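Local structure of pullulanase (Klebsiella oxytoca, 2YOC) at residues 373-378 against 473-478. The protein hydrolyses the alpha-1,6-glucosidic linkages of pullulan and related branched dextrins and is secreted through a type 2 secretion system. Sequence-based numbering, arbitrary orientation.
With CA (calcium ion), chain K.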
# COMPACT_ATOMS: atom_id res chain seq x y z
N SER B 373 3.89 60.83 -3.20
CA SER B 373 4.83 61.77 -2.54
C SER B 373 5.72 60.90 -1.60
O SER B 373 5.52 59.68 -1.54
CB SER B 373 4.05 62.77 -1.70
OG SER B 373 3.41 62.12 -0.61
N THR B 374 6.68 61.51 -0.86
CA THR B 374 7.56 60.76 0.07
C THR B 374 6.71 60.11 1.17
O THR B 374 5.81 60.75 1.72
CB THR B 374 8.67 61.67 0.63
OG1 THR B 374 9.38 62.25 -0.45
CG2 THR B 374 9.65 60.93 1.54
N ASN B 375 7.01 58.82 1.46
CA ASN B 375 6.34 57.98 2.45
C ASN B 375 4.83 57.74 2.18
O ASN B 375 4.04 57.42 3.09
CB ASN B 375 6.68 58.37 3.90
CG ASN B 375 6.85 57.20 4.87
OD1 ASN B 375 7.34 56.12 4.52
ND2 ASN B 375 6.43 57.39 6.11
N SER B 376 4.45 57.87 0.87
CA SER B 376 3.12 57.60 0.31
C SER B 376 1.99 58.39 0.98
O SER B 376 0.85 57.94 1.03
CB SER B 376 2.86 56.10 0.32
OG SER B 376 4.05 55.38 0.01
N GLU B 377 2.32 59.60 1.48
CA GLU B 377 1.36 60.46 2.18
C GLU B 377 0.27 61.00 1.26
O GLU B 377 -0.86 61.19 1.71
CB GLU B 377 2.05 61.63 2.89
CG GLU B 377 3.00 61.21 3.99
CD GLU B 377 3.78 62.35 4.61
OE1 GLU B 377 3.78 63.46 4.02
OE2 GLU B 377 4.40 62.14 5.68
N TYR B 378 0.64 61.30 -0.01
CA TYR B 378 -0.28 61.83 -1.02
C TYR B 378 -0.11 61.08 -2.33
O TYR B 378 1.02 60.75 -2.73
CB TYR B 378 -0.01 63.33 -1.30
CG TYR B 378 -0.08 64.25 -0.10
CD1 TYR B 378 1.00 64.39 0.75
CD2 TYR B 378 -1.20 65.06 0.12
CE1 TYR B 378 0.96 65.26 1.85
CE2 TYR B 378 -1.24 65.97 1.17
CZ TYR B 378 -0.16 66.06 2.04
OH TYR B 378 -0.21 66.93 3.12
N VAL B 473 9.35 50.79 5.58
CA VAL B 473 10.61 51.54 5.55
C VAL B 473 10.22 53.01 5.43
O VAL B 473 9.45 53.37 4.53
CB VAL B 473 11.64 51.10 4.47
CG1 VAL B 473 12.79 52.10 4.34
CG2 VAL B 473 12.20 49.71 4.76
N ASN B 474 10.73 53.87 6.35
CA ASN B 474 10.46 55.29 6.30
C ASN B 474 11.22 55.86 5.11
O ASN B 474 12.45 55.70 5.03
CB ASN B 474 10.86 55.97 7.59
CG ASN B 474 10.24 57.34 7.78
OD1 ASN B 474 10.30 58.21 6.92
ND2 ASN B 474 9.66 57.57 8.94
N GLU B 475 10.47 56.48 4.17
CA GLU B 475 11.02 57.05 2.93
C GLU B 475 11.68 58.40 3.16
O GLU B 475 12.35 58.91 2.26
CB GLU B 475 9.98 57.10 1.79
CG GLU B 475 9.32 55.76 1.50
CD GLU B 475 8.66 55.62 0.15
OE1 GLU B 475 7.86 56.50 -0.24
OE2 GLU B 475 8.86 54.56 -0.46
N PHE B 476 11.51 58.96 4.36
CA PHE B 476 12.17 60.21 4.76
C PHE B 476 13.57 59.81 5.21
O PHE B 476 13.71 58.98 6.13
CB PHE B 476 11.40 60.91 5.89
CG PHE B 476 10.06 61.46 5.45
CD1 PHE B 476 9.98 62.60 4.67
CD2 PHE B 476 8.88 60.82 5.81
CE1 PHE B 476 8.74 63.11 4.26
CE2 PHE B 476 7.63 61.33 5.41
CZ PHE B 476 7.57 62.47 4.64
N SER B 477 14.60 60.31 4.51
CA SER B 477 16.00 59.96 4.76
C SER B 477 16.40 60.16 6.23
O SER B 477 16.92 59.25 6.88
CB SER B 477 16.93 60.72 3.81
OG SER B 477 17.14 62.08 4.19
N ASP B 478 16.07 61.35 6.75
CA ASP B 478 16.36 61.80 8.09
C ASP B 478 15.57 61.17 9.24
O ASP B 478 15.78 61.53 10.39
CB ASP B 478 16.42 63.32 8.09
CG ASP B 478 17.67 63.77 7.30
OD1 ASP B 478 18.26 62.93 6.56
OD2 ASP B 478 18.09 64.93 7.46
CA CA K . 6.89 53.11 0.84
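Glu-475 N donates a hydrogen bond to Asn-375 OD1 at 3.2 Å, nearly straight at N-H...O 165°, the donor standing above the amide plane. The Glu-475 side chain answers: its OE1 accepts a weak, bent hydrogen bond from Asn-375 N at 3.0 Å, while OE2 binds calcium at 2.8 Å. Extended beyond CG, the Glu-475 chain runs past Asn-375 to the ion. The Asn-375 amide also stacks almost parallel on that of Asn-474, whose OD1 is held by Phe-476 N in an Asx turn. Beside this polar pairing, Thr-374 CG2, anti to its backbone N, lies over one face of the Phe-476 ring, 3.8 Å from the centroid, in a CH-pi contact. Glu-377 reaches the ring's edge, with OE2 3.3 Å from Phe-476 CE2. Asp-469, Leu-470 O and Glu-556 complete the protein ligands of the calcium; Asp-469 OD2 is also hydrogen-bonded to Ser-376 OG, tying a metal ligand to the 373-378 loop. The contact thus joins the loop between strands 371-372 and 379-380, of the nine-stranded antiparallel sheet, to a calcium site formed where strand 468-470 and the loop after it meet Glu-556.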